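Local coordinates for protein alpha-glucosidase (Pseudoalteromonas sp. K8, PDB 5HQA) that hydrolyses alpha-glucosides as a chloride-activated enzyme of glycoside hydrolase family 97, here holding acarbose and a calcium ion, at residues A[492-497]-A[529-534]; A[511-516]-A[627-632]; A[263-268]-A[548-553]; A[295-300]-A[349-354]. One frame throughout, in Å; residues are numbered along the deposited sequence.

Contact 1: residues A[492-497]-A[529-534]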
loop_
_atom_site.group_PDB
_atom_site.type_symbol
_atom_site.label_atom_id
_atom_site.label_comp_id
_atom_site.label_asym_id
_atom_site.label_seq_id
_atom_site.Cartn_x
_atom_site.Cartn_y
_atom_site.Cartn_z
ATOM N N PRO A 492 4.707 -8.507 9.704
ATOM C CA PRO A 492 4.790 -9.969 9.641
ATOM C C PRO A 492 5.583 -10.534 10.818
ATOM O O PRO A 492 6.085 -9.807 11.676
ATOM C CB PRO A 492 5.518 -10.206 8.320
ATOM C CG PRO A 492 6.410 -9.026 8.197
ATOM C CD PRO A 492 5.606 -7.869 8.726
ATOM N N GLY A 493 5.684 -11.863 10.850
ATOM C CA GLY A 493 6.648 -12.512 11.725
ATOM C C GLY A 493 6.146 -12.953 13.088
ATOM O O GLY A 493 6.900 -12.910 14.064
ATOM N N ILE A 494 4.899 -13.399 13.189
ATOM C CA ILE A 494 4.413 -13.936 14.459
ATOM C C ILE A 494 4.884 -15.380 14.586
ATOM O O ILE A 494 4.574 -16.226 13.739
ATOM C CB ILE A 494 2.881 -13.831 14.567
ATOM C CG1 ILE A 494 2.444 -12.363 14.611
ATOM C CG2 ILE A 494 2.374 -14.552 15.817
ATOM C CD1 ILE A 494 3.029 -11.584 15.788
ATOM N N PHE A 495 5.647 -15.662 15.641
ATOM C CA PHE A 495 6.197 -16.987 15.896
ATOM C C PHE A 495 5.387 -17.790 16.893
ATOM O O PHE A 495 5.339 -19.017 16.782
ATOM C CB PHE A 495 7.635 -16.890 16.424
ATOM C CG PHE A 495 8.677 -16.830 15.339
ATOM C CD1 PHE A 495 8.345 -16.425 14.060
ATOM C CD2 PHE A 495 9.990 -17.193 15.604
ATOM C CE1 PHE A 495 9.315 -16.367 13.060
ATOM C CE2 PHE A 495 10.960 -17.150 14.613
ATOM C CZ PHE A 495 10.626 -16.737 13.338
ATOM N N ASP A 496 4.793 -17.145 17.893
ATOM C CA ASP A 496 3.864 -17.835 18.785
ATOM C C ASP A 496 2.468 -17.647 18.201
ATOM O O ASP A 496 1.853 -16.581 18.334
ATOM C CB ASP A 496 3.957 -17.314 20.214
ATOM C CG ASP A 496 2.898 -17.943 21.126
ATOM O OD1 ASP A 496 2.323 -18.989 20.737
ATOM O OD2 ASP A 496 2.640 -17.394 22.224
ATOM N N LEU A 497 1.974 -18.689 17.537
ATOM C CA LEU A 497 0.648 -18.696 16.941
ATOM C C LEU A 497 -0.404 -19.266 17.877
ATOM O O LEU A 497 -1.555 -19.433 17.461
ATOM C CB LEU A 497 0.667 -19.509 15.645
ATOM C CG LEU A 497 1.706 -19.083 14.618
ATOM C CD1 LEU A 497 1.888 -20.189 13.602
ATOM C CD2 LEU A 497 1.257 -17.808 13.926
ATOM N N MET A 529 8.441 -5.045 10.126
ATOM C CA MET A 529 8.449 -5.345 11.546
ATOM C C MET A 529 8.673 -6.828 11.757
ATOM O O MET A 529 8.187 -7.656 10.985
ATOM C CB MET A 529 7.135 -4.921 12.201
ATOM C CG MET A 529 7.237 -4.817 13.707
ATOM S SD MET A 529 5.648 -4.279 14.372
ATOM C CE MET A 529 6.122 -3.897 16.063
ATOM N N ALA A 530 9.436 -7.154 12.788
ATOM C CA ALA A 530 9.343 -8.460 13.428
ATOM C C ALA A 530 8.366 -8.243 14.573
ATOM O O ALA A 530 8.735 -7.728 15.629
ATOM C CB ALA A 530 10.704 -8.961 13.899
ATOM N N ALA A 531 7.104 -8.608 14.343
ATOM C CA ALA A 531 5.994 -8.135 15.159
ATOM C C ALA A 531 5.876 -8.818 16.517
ATOM O O ALA A 531 5.190 -8.280 17.397
ATOM C CB ALA A 531 4.683 -8.327 14.394
ATOM N N ASP A 532 6.510 -9.974 16.724
ATOM C CA ASP A 532 6.204 -10.761 17.912
ATOM C C ASP A 532 6.959 -10.248 19.139
ATOM O O ASP A 532 7.854 -9.402 19.056
ATOM C CB ASP A 532 6.547 -12.229 17.678
ATOM C CG ASP A 532 5.626 -13.173 18.424
ATOM O OD1 ASP A 532 4.988 -12.751 19.419
ATOM O OD2 ASP A 532 5.550 -14.355 18.016
ATOM N N LEU A 533 6.588 -10.791 20.295
ATOM C CA LEU A 533 7.332 -10.525 21.517
ATOM C C LEU A 533 8.741 -11.101 21.391
ATOM O O LEU A 533 8.912 -12.209 20.868
ATOM C CB LEU A 533 6.624 -11.151 22.720
ATOM C CG LEU A 533 5.120 -10.888 22.843
ATOM C CD1 LEU A 533 4.551 -11.585 24.078
ATOM C CD2 LEU A 533 4.872 -9.405 22.901
ATOM N N PRO A 534 9.769 -10.387 21.865
ATOM C CA PRO A 534 11.144 -10.911 21.748
ATOM C C PRO A 534 11.317 -12.339 22.250
ATOM O O PRO A 534 12.003 -13.134 21.595
ATOM C CB PRO A 534 11.958 -9.911 22.579
ATOM C CG PRO A 534 11.186 -8.622 22.424
ATOM C CD PRO A 534 9.737 -9.028 22.436
HETATM O O HOH W 1 2.484 -14.057 19.738
#

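Contact 2: residues A[511-516]-A[627-632]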
loop_
_atom_site.group_PDB
_atom_site.type_symbol
_atom_site.label_atom_id
_atom_site.label_comp_id
_atom_site.label_asym_id
_atom_site.label_seq_id
_atom_site.Cartn_x
_atom_site.Cartn_y
_atom_site.Cartn_z
ATOM N N THR A 511 -2.104 -19.448 9.626
ATOM C CA THR A 511 -0.985 -19.751 8.740
ATOM C C THR A 511 -0.050 -20.723 9.446
ATOM O O THR A 511 -0.168 -20.970 10.649
ATOM C CB THR A 511 -0.178 -18.500 8.337
ATOM O OG1 THR A 511 0.756 -18.172 9.373
ATOM C CG2 THR A 511 -1.079 -17.290 8.066
ATOM N N THR A 512 0.893 -21.271 8.680
ATOM C CA THR A 512 2.013 -22.000 9.249
ATOM C C THR A 512 3.131 -21.025 9.608
ATOM O O THR A 512 3.102 -19.843 9.265
ATOM C CB THR A 512 2.552 -23.054 8.275
ATOM O OG1 THR A 512 3.131 -22.394 7.142
ATOM C CG2 THR A 512 1.446 -23.999 7.815
ATOM N N LEU A 513 4.140 -21.556 10.304
ATOM C CA LEU A 513 5.303 -20.758 10.672
ATOM C C LEU A 513 6.088 -20.322 9.442
ATOM O O LEU A 513 6.508 -19.165 9.341
ATOM C CB LEU A 513 6.193 -21.567 11.620
ATOM C CG LEU A 513 7.486 -20.932 12.118
ATOM C CD1 LEU A 513 7.198 -19.661 12.891
ATOM C CD2 LEU A 513 8.215 -21.945 13.003
ATOM N N ALA A 514 6.304 -21.239 8.496
ATOM C CA ALA A 514 7.054 -20.877 7.300
ATOM C C ALA A 514 6.346 -19.785 6.505
ATOM O O ALA A 514 7.003 -18.945 5.883
ATOM C CB ALA A 514 7.289 -22.117 6.435
ATOM N N LYS A 515 5.011 -19.756 6.525
ATOM C CA LYS A 515 4.308 -18.683 5.824
ATOM C C LYS A 515 4.627 -17.327 6.450
ATOM O O LYS A 515 4.750 -16.319 5.740
ATOM C CB LYS A 515 2.801 -18.952 5.822
ATOM C CG LYS A 515 1.969 -17.823 5.195
ATOM C CD LYS A 515 0.620 -18.350 4.727
ATOM C CE LYS A 515 -0.324 -17.232 4.310
ATOM N NZ LYS A 515 -1.672 -17.802 4.012
ATOM N N GLN A 516 4.791 -17.285 7.779
ATOM C CA GLN A 516 5.176 -16.034 8.427
ATOM C C GLN A 516 6.536 -15.553 7.937
ATOM O O GLN A 516 6.755 -14.345 7.792
ATOM C CB GLN A 516 5.189 -16.199 9.945
ATOM C CG GLN A 516 3.806 -16.371 10.562
ATOM C CD GLN A 516 2.923 -15.163 10.329
ATOM O OE1 GLN A 516 3.321 -14.025 10.605
ATOM N NE2 GLN A 516 1.731 -15.397 9.782
ATOM N N ASN A 627 -1.142 -28.172 13.231
ATOM C CA ASN A 627 0.279 -28.475 13.157
ATOM C C ASN A 627 1.025 -27.373 12.408
ATOM O O ASN A 627 1.729 -27.659 11.431
ATOM C CB ASN A 627 0.479 -29.838 12.491
ATOM C CG ASN A 627 1.839 -30.427 12.769
ATOM O OD1 ASN A 627 2.496 -30.071 13.746
ATOM N ND2 ASN A 627 2.270 -31.345 11.910
ATOM N N PRO A 628 0.915 -26.106 12.828
ATOM C CA PRO A 628 1.523 -25.026 12.037
ATOM C C PRO A 628 3.025 -24.883 12.203
ATOM O O PRO A 628 3.646 -24.179 11.394
ATOM C CB PRO A 628 0.820 -23.767 12.567
ATOM C CG PRO A 628 0.601 -24.103 14.021
ATOM C CD PRO A 628 0.263 -25.582 14.047
ATOM N N TYR A 629 3.630 -25.493 13.219
ATOM C CA TYR A 629 5.030 -25.211 13.495
ATOM C C TYR A 629 6.003 -26.168 12.815
ATOM O O TYR A 629 7.206 -25.894 12.829
ATOM C CB TYR A 629 5.299 -25.234 15.000
ATOM C CG TYR A 629 4.495 -24.226 15.795
ATOM C CD1 TYR A 629 4.690 -22.859 15.625
ATOM C CD2 TYR A 629 3.558 -24.643 16.733
ATOM C CE1 TYR A 629 3.960 -21.931 16.366
ATOM C CE2 TYR A 629 2.822 -23.725 17.475
ATOM C CZ TYR A 629 3.033 -22.370 17.285
ATOM O OH TYR A 629 2.314 -21.455 18.029
ATOM N N ASP A 630 5.539 -27.279 12.243
ATOM C CA ASP A 630 6.470 -28.194 11.587
ATOM C C ASP A 630 7.226 -27.454 10.499
ATOM O O ASP A 630 6.617 -26.862 9.601
ATOM C CB ASP A 630 5.734 -29.393 10.998
ATOM C CG ASP A 630 5.388 -30.442 12.044
ATOM O OD1 ASP A 630 5.476 -30.153 13.261
ATOM O OD2 ASP A 630 5.022 -31.565 11.640
ATOM N N LEU A 631 8.552 -27.481 10.585
ATOM C CA LEU A 631 9.402 -26.653 9.750
ATOM C C LEU A 631 10.635 -27.449 9.350
ATOM O O LEU A 631 11.181 -28.205 10.157
ATOM C CB LEU A 631 9.817 -25.383 10.497
ATOM C CG LEU A 631 10.669 -24.378 9.727
ATOM C CD1 LEU A 631 9.799 -23.604 8.754
ATOM C CD2 LEU A 631 11.361 -23.440 10.704
ATOM N N THR A 632 11.068 -27.282 8.104
ATOM C CA THR A 632 12.313 -27.868 7.625
ATOM C C THR A 632 13.209 -26.744 7.131
ATOM O O THR A 632 12.748 -25.861 6.406
ATOM C CB THR A 632 12.058 -28.880 6.504
ATOM O OG1 THR A 632 11.297 -29.970 7.027
ATOM C CG2 THR A 632 13.381 -29.415 5.934
HETATM O O HOH W 2 5.784 -24.196 8.706
#

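Contact 3: residues A[263-268]-A[548-553]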
loop_
_atom_site.group_PDB
_atom_site.type_symbol
_atom_site.label_atom_id
_atom_site.label_comp_id
_atom_site.label_asym_id
_atom_site.label_seq_id
_atom_site.Cartn_x
_atom_site.Cartn_y
_atom_site.Cartn_z
ATOM N N PRO A 263 15.652 2.406 4.903
ATOM C CA PRO A 263 14.935 1.126 4.969
ATOM C C PRO A 263 15.572 0.222 6.013
ATOM O O PRO A 263 16.781 0.274 6.245
ATOM C CB PRO A 263 15.106 0.548 3.558
ATOM C CG PRO A 263 15.437 1.735 2.695
ATOM C CD PRO A 263 16.243 2.645 3.577
ATOM N N GLY A 264 14.755 -0.605 6.652
ATOM C CA GLY A 264 15.299 -1.513 7.643
ATOM C C GLY A 264 14.201 -2.278 8.351
ATOM O O GLY A 264 13.025 -2.171 8.011
ATOM N N LYS A 265 14.608 -3.050 9.351
ATOM C CA LYS A 265 13.679 -3.865 10.120
ATOM C C LYS A 265 13.531 -3.295 11.520
ATOM O O LYS A 265 14.454 -2.673 12.051
ATOM C CB LYS A 265 14.156 -5.316 10.178
ATOM C CG LYS A 265 14.042 -6.015 8.824
ATOM C CD LYS A 265 14.790 -7.339 8.812
ATOM C CE LYS A 265 16.295 -7.105 8.909
ATOM N NZ LYS A 265 17.038 -8.337 8.561
ATOM N N TYR A 266 12.356 -3.493 12.118
ATOM C CA TYR A 266 12.115 -2.948 13.445
ATOM C C TYR A 266 11.291 -3.920 14.271
ATOM O O TYR A 266 10.664 -4.845 13.748
ATOM C CB TYR A 266 11.433 -1.565 13.379
ATOM C CG TYR A 266 9.998 -1.540 12.903
ATOM C CD1 TYR A 266 9.682 -1.700 11.555
ATOM C CD2 TYR A 266 8.960 -1.307 13.794
ATOM C CE1 TYR A 266 8.364 -1.659 11.113
ATOM C CE2 TYR A 266 7.642 -1.259 13.364
ATOM C CZ TYR A 266 7.351 -1.438 12.023
ATOM O OH TYR A 266 6.042 -1.397 11.602
ATOM N N ILE A 267 11.334 -3.711 15.587
ATOM C CA ILE A 267 10.471 -4.415 16.526
ATOM C C ILE A 267 9.677 -3.360 17.281
ATOM O O ILE A 267 9.839 -2.157 17.046
ATOM C CB ILE A 267 11.276 -5.295 17.493
ATOM C CG1 ILE A 267 12.230 -4.427 18.324
ATOM C CG2 ILE A 267 12.033 -6.385 16.726
ATOM C CD1 ILE A 267 13.131 -5.228 19.254
ATOM N N GLY A 268 8.818 -3.784 18.199
ATOM C CA GLY A 268 8.068 -2.773 18.900
ATOM C C GLY A 268 7.344 -3.251 20.129
ATOM O O GLY A 268 6.956 -4.416 20.218
ATOM N N GLN A 548 16.477 -12.259 10.628
ATOM C CA GLN A 548 17.715 -11.515 10.819
ATOM C C GLN A 548 18.431 -11.278 9.501
ATOM O O GLN A 548 19.070 -10.237 9.323
ATOM C CB GLN A 548 18.639 -12.261 11.770
ATOM C CG GLN A 548 18.146 -12.316 13.198
ATOM C CD GLN A 548 19.073 -13.139 14.055
ATOM O OE1 GLN A 548 18.900 -14.347 14.181
ATOM N NE2 GLN A 548 20.087 -12.498 14.617
ATOM N N ASP A 549 18.346 -12.235 8.572
ATOM C CA ASP A 549 19.099 -12.128 7.326
ATOM C C ASP A 549 18.406 -11.244 6.293
ATOM O O ASP A 549 19.085 -10.579 5.502
ATOM C CB ASP A 549 19.326 -13.510 6.706
ATOM C CG ASP A 549 20.372 -14.340 7.441
ATOM O OD1 ASP A 549 21.049 -13.831 8.370
ATOM O OD2 ASP A 549 20.527 -15.520 7.053
ATOM N N VAL A 550 17.079 -11.225 6.266
ATOM C CA VAL A 550 16.384 -10.752 5.068
ATOM C C VAL A 550 16.479 -9.230 4.962
ATOM O O VAL A 550 16.288 -8.521 5.961
ATOM C CB VAL A 550 14.925 -11.246 5.050
ATOM C CG1 VAL A 550 14.084 -10.621 6.189
ATOM C CG2 VAL A 550 14.281 -11.019 3.674
ATOM N N PRO A 551 16.786 -8.685 3.785
ATOM C CA PRO A 551 16.781 -7.230 3.595
ATOM C C PRO A 551 15.359 -6.722 3.356
ATOM O O PRO A 551 14.400 -7.496 3.277
ATOM C CB PRO A 551 17.671 -7.036 2.365
ATOM C CG PRO A 551 17.541 -8.311 1.595
ATOM C CD PRO A 551 17.309 -9.404 2.611
ATOM N N THR A 552 15.232 -5.389 3.273
ATOM C CA THR A 552 13.956 -4.737 2.995
ATOM C C THR A 552 14.066 -3.781 1.809
ATOM O O THR A 552 13.141 -2.995 1.562
ATOM C CB THR A 552 13.435 -3.967 4.217
ATOM O OG1 THR A 552 14.252 -2.809 4.434
ATOM C CG2 THR A 552 13.462 -4.836 5.474
ATOM N N ASP A 553 15.170 -3.826 1.079
ATOM C CA ASP A 553 15.432 -2.892 -0.005
ATOM C C ASP A 553 16.048 -3.693 -1.141
ATOM O O ASP A 553 16.988 -4.463 -0.921
ATOM C CB ASP A 553 16.365 -1.774 0.472
ATOM C CG ASP A 553 16.437 -0.614 -0.500
ATOM O OD1 ASP A 553 17.496 0.048 -0.533
ATOM O OD2 ASP A 553 15.443 -0.361 -1.222
#

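Contact 4: residues A[295-300]-A[349-354]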
loop_
_atom_site.group_PDB
_atom_site.type_symbol
_atom_site.label_atom_id
_atom_site.label_comp_id
_atom_site.label_asym_id
_atom_site.label_seq_id
_atom_site.Cartn_x
_atom_site.Cartn_y
_atom_site.Cartn_z
ATOM N N TYR A 295 14.756 -2.743 27.312
ATOM C CA TYR A 295 14.832 -4.176 27.062
ATOM C C TYR A 295 14.667 -4.478 25.576
ATOM O O TYR A 295 15.407 -5.297 25.015
ATOM C CB TYR A 295 13.777 -4.898 27.900
ATOM C CG TYR A 295 13.458 -6.312 27.464
ATOM C CD1 TYR A 295 14.235 -7.387 27.882
ATOM C CD2 TYR A 295 12.356 -6.572 26.660
ATOM C CE1 TYR A 295 13.932 -8.683 27.491
ATOM C CE2 TYR A 295 12.044 -7.857 26.262
ATOM C CZ TYR A 295 12.834 -8.912 26.677
ATOM O OH TYR A 295 12.506 -10.192 26.273
ATOM N N TYR A 296 13.714 -3.816 24.916
ATOM C CA TYR A 296 13.545 -4.015 23.477
ATOM C C TYR A 296 14.748 -3.490 22.698
ATOM O O TYR A 296 15.174 -4.109 21.713
ATOM C CB TYR A 296 12.256 -3.344 22.997
ATOM C CG TYR A 296 11.018 -4.211 23.128
ATOM C CD1 TYR A 296 10.488 -4.521 24.376
ATOM C CD2 TYR A 296 10.377 -4.715 21.998
ATOM C CE1 TYR A 296 9.358 -5.311 24.493
ATOM C CE2 TYR A 296 9.242 -5.509 22.107
ATOM C CZ TYR A 296 8.742 -5.801 23.357
ATOM O OH TYR A 296 7.619 -6.589 23.474
ATOM N N MET A 297 15.313 -2.351 23.115
ATOM C CA MET A 297 16.479 -1.820 22.413
ATOM C C MET A 297 17.667 -2.760 22.526
ATOM O O MET A 297 18.417 -2.937 21.557
ATOM C CB MET A 297 16.845 -0.438 22.951
ATOM C CG MET A 297 15.926 0.655 22.434
ATOM S SD MET A 297 16.061 2.158 23.421
ATOM C CE MET A 297 16.622 3.301 22.223
ATOM N N ASP A 298 17.860 -3.365 23.702
ATOM C CA ASP A 298 18.926 -4.352 23.867
ATOM C C ASP A 298 18.738 -5.509 22.899
ATOM O O ASP A 298 19.689 -5.953 22.250
ATOM C CB ASP A 298 18.960 -4.873 25.306
ATOM C CG ASP A 298 19.442 -3.832 26.302
ATOM O OD1 ASP A 298 20.160 -2.889 25.896
ATOM O OD2 ASP A 298 19.115 -3.970 27.504
ATOM N N PHE A 299 17.508 -6.013 22.797
ATOM C CA PHE A 299 17.215 -7.097 21.868
ATOM C C PHE A 299 17.479 -6.664 20.432
ATOM O O PHE A 299 18.114 -7.392 19.659
ATOM C CB PHE A 299 15.758 -7.544 22.047
ATOM C CG PHE A 299 15.349 -8.694 21.162
ATOM C CD1 PHE A 299 15.500 -10.004 21.593
ATOM C CD2 PHE A 299 14.794 -8.463 19.905
ATOM C CE1 PHE A 299 15.116 -11.062 20.786
ATOM C CE2 PHE A 299 14.413 -9.517 19.093
ATOM C CZ PHE A 299 14.574 -10.823 19.537
ATOM N N ALA A 300 16.990 -5.479 20.057
ATOM C CA ALA A 300 17.209 -4.982 18.701
ATOM C C ALA A 300 18.694 -4.854 18.391
ATOM O O ALA A 300 19.142 -5.228 17.299
ATOM C CB ALA A 300 16.507 -3.638 18.509
ATOM N N THR A 349 23.156 2.375 22.194
ATOM C CA THR A 349 22.887 1.084 21.579
ATOM C C THR A 349 22.901 1.124 20.059
ATOM O O THR A 349 23.010 0.067 19.433
ATOM C CB THR A 349 21.524 0.547 22.026
ATOM O OG1 THR A 349 20.496 1.443 21.584
ATOM C CG2 THR A 349 21.462 0.396 23.539
ATOM N N GLY A 350 22.783 2.305 19.454
ATOM C CA GLY A 350 22.632 2.394 18.016
ATOM C C GLY A 350 21.265 2.002 17.506
ATOM O O GLY A 350 21.080 1.898 16.290
ATOM N N VAL A 351 20.308 1.776 18.401
ATOM C CA VAL A 351 18.940 1.422 18.044
ATOM C C VAL A 351 18.073 2.653 18.232
ATOM O O VAL A 351 18.126 3.297 19.284
ATOM C CB VAL A 351 18.422 0.268 18.917
ATOM C CG1 VAL A 351 16.952 -0.023 18.584
ATOM C CG2 VAL A 351 19.309 -0.958 18.752
ATOM N N GLN A 352 17.263 2.981 17.240
ATOM C CA GLN A 352 16.492 4.204 17.370
ATOM C C GLN A 352 15.115 3.948 17.955
ATOM O O GLN A 352 14.551 2.859 17.826
ATOM C CB GLN A 352 16.371 4.907 16.027
ATOM C CG GLN A 352 17.533 5.843 15.818
ATOM C CD GLN A 352 17.451 6.491 14.504
ATOM O OE1 GLN A 352 17.558 5.822 13.483
ATOM N NE2 GLN A 352 17.219 7.799 14.493
ATOM N N LEU A 353 14.594 4.961 18.639
ATOM C CA LEU A 353 13.184 4.979 18.987
ATOM C C LEU A 353 12.380 5.357 17.749
ATOM O O LEU A 353 12.733 6.306 17.039
ATOM C CB LEU A 353 12.932 5.975 20.118
ATOM C CG LEU A 353 11.487 6.228 20.542
ATOM C CD1 LEU A 353 10.882 4.988 21.173
ATOM C CD2 LEU A 353 11.436 7.401 21.509
ATOM N N ILE A 354 11.322 4.604 17.469
ATOM C CA ILE A 354 10.391 4.939 16.399
ATOM C C ILE A 354 9.180 5.594 17.052
ATOM O O ILE A 354 8.590 5.032 17.984
ATOM C CB ILE A 354 10.011 3.697 15.578
ATOM C CG1 ILE A 354 11.238 3.220 14.799
ATOM C CG2 ILE A 354 8.854 3.986 14.645
ATOM C CD1 ILE A 354 11.085 1.846 14.212
#

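Contact 1: residues A[492-497]-A[529-534]
Asp532 reaches across to the backbone of 492-497 with its carboxylate, and Ala531 beside it joins the same loop through its peptide N-H. Both segments belong to the TIM barrel, 492-497 as a loop and 529-534 as the turn that leaves barrel strand 527-529 for helix 534-538. Followed outward, Asp532 CB lies 3.7 Å from Gly493 O, and Asp532 CB and CG each have Ile494 CD1 at 4.0 Å, the isoleucine crossing the aspartate at about a right angle. At the tip, OD2 is gripped by two successive peptides. Phe495 N, at 2.7 Å from Asp532 OD2, comes in on the anti side, 22° out of the carboxylate plane; Asp496 N, 2.9 Å from the same oxygen, gives a nearly straight bond (169°) running close to the C-O direction. Asp532 OD1 is occupied as well: it accepts from Leu533 N at 2.7 Å, from Asn536 ND2 and from a water that also donates to Asp496 O. With both oxygens engaged the carboxylate can hardly turn, and this many donors probably favours its charged form. An alanine in place of Asp532 would probably leave the amides of Phe495 and Asp496 without their acceptor and the 492-497 loop less firmly held. Gly493 turns the chain at a positive phi where a CB would jam against the preceding carbonyl. Just before it, Pro492 O accepts from Ala531 N at 3.1 Å.

Contact 2: residues A[511-516]-A[627-632]
Leu513 and Leu631 both carry CG anti to the backbone N (chi1 179° and -177°), and from there their branches meet crosswise, CD2 of Leu513 lying 4.2 Å from CD2 of Leu631. The place is the seam between the TIM barrel, which supplies the start of helix 513-522, and the C-terminal beta domain, whose strand 631-638 begins here. The other branch of Leu631 packs on the helix too, its CD1 3.7 Å from Ala514 CB. Thr512 is the N-cap. Its OG1 sits between the backbone N and the carbonyl carbon, where it accepts from Lys515 N at 3.3 Å while also bonding Asp618 OD2 of the C-terminal domain.

The amides of Leu513 and Ala514 find their acceptors in or through the opposite segment. Leu513 N gives a fairly straight bond (165°) to Pro628 O, 2.9 Å away. Ala514 N donates to a water at 3.0 Å, and that water probably donates in turn to Asp630 O. Thus the polar start of the helix is closed by the C-terminal domain as well as by the Thr512 cap. Tyr629 continues past Leu513 to bond Ser498 OG and Leu497 N through its OH. On one face of its ring, offset toward the rim, Pro628 CG lies 4.0 Å above the plane.

Contact 3: residues A[263-268]-A[548-553]
Lys265 plants its ammonium among backbone carbonyls at the end of helix 541-549. Lys265 NZ bonds Val550 O at 2.7 Å, meeting that oxygen at a C=O...N angle of 140° and tilted 28° from the carbonyl plane. A weak bond of 2.9 Å runs from Lys265 NZ to Gln548 O, and Ile547 O, just before the segment, takes a further one. The bend at chi3 (-68°) sets Lys265 CE beside Val550 O; Lys265 CD also lies 3.4 Å from that oxygen, so the aliphatic chain as well as the charge rests against this carbonyl.

Nearer the backbone the contact turns apolar. Lys265 CG rests on the methyl of Thr552, CG2, at 3.6 Å, while the hydroxyl of that threonine is engaged by Pro526 O. At the far end Pro263 CB lies 3.6 Å from Thr552 OG1 and 4.1 Å from Asp553 CB. Pro263 and Gly264 belong to the entry into barrel strand 264-269, so the contact lashes the start of this TIM-barrel strand to the chain leaving the barrel for the C-terminal domain.

A leucine in place of Lys265 would probably leave the carbonyls of Val550 and Gln548 without this donor and the helix end without its positive charge. The carboxylate of Asp549 does not meet the lysine: its OD1 bonds Gln545 NE2 and its OD2 makes a salt bridge to Arg657. The lysine charge is thus probably balanced largely by backbone carbonyls, and the helix C-terminus, where the partial negative charge gathers, is likely to help stabilise it.

Contact 4: residues A[295-300]-A[349-354]
Asp298 brings the one flat side-chain group that meets the other segment, a carboxylate whose OD1 lies 4.2 Å from the methyl CG2 of Thr349 and bonds Tyr345 OH. The aromatic rings of the same helix turn elsewhere: Tyr295 has CE1 of Tyr296 in plane at its edge, and both rings, with Phe299, pack on Pro534. What joins helix 290-303 to the run into TIM-barrel strand 352-358 is mainly aliphatic. Ala300 CB sits against both methyls of Val351, closest to CG1 at 3.6 Å.

Met297 slides past that valine in the opposite direction, its CG 4.0 Å from Val351 CG1. The chain then bends at chi3 (119°), which sets Met297 CE 3.3 Å from Val351 O. Val351 CG2, in turn, reaches the backbone of the helix, 3.5 Å from Met297 O. Val308, on the strand 307-310 beside this one, touches both Met297 and Val351 and so closes the packing from the sheet.

Ahead of the strand Thr349 forms an ST turn. Its OG1 accepts from Val351 N at 3.2 Å and also bonds Tyr345 O, and Gly350 between them has a positive phi that ends helix 339-349. Asp298 OD1 and Thr349 OG1 thus find their polar partners without bonding each other's segment, so between these segments the contact rests mainly on apolar packing.

How the contacts relate
All four contacts are largely buried, but contacts 3 and 1 sit nearer the chain's centre (about 18 and 21 Å from it to the contact centres) than contacts 2 and 4 (about 26 and 27 Å). Contacts 1 and 4 lie within the barrel and contact 3 at its exit; contact 2 crosses to the C-terminal beta domain. Contacts 3 and 4 reach the same parallel sheet, one through a lysine charge set among carbonyls, the other through aliphatic packing with an exposed aspartate at its margin. Contact 1, a carboxylate on peptide amides, touches the others: Ala530 N bonds Tyr266 O, Leu533 CD2 packs on Tyr296 OH, and Ile494 N bonds Gln516 OE1.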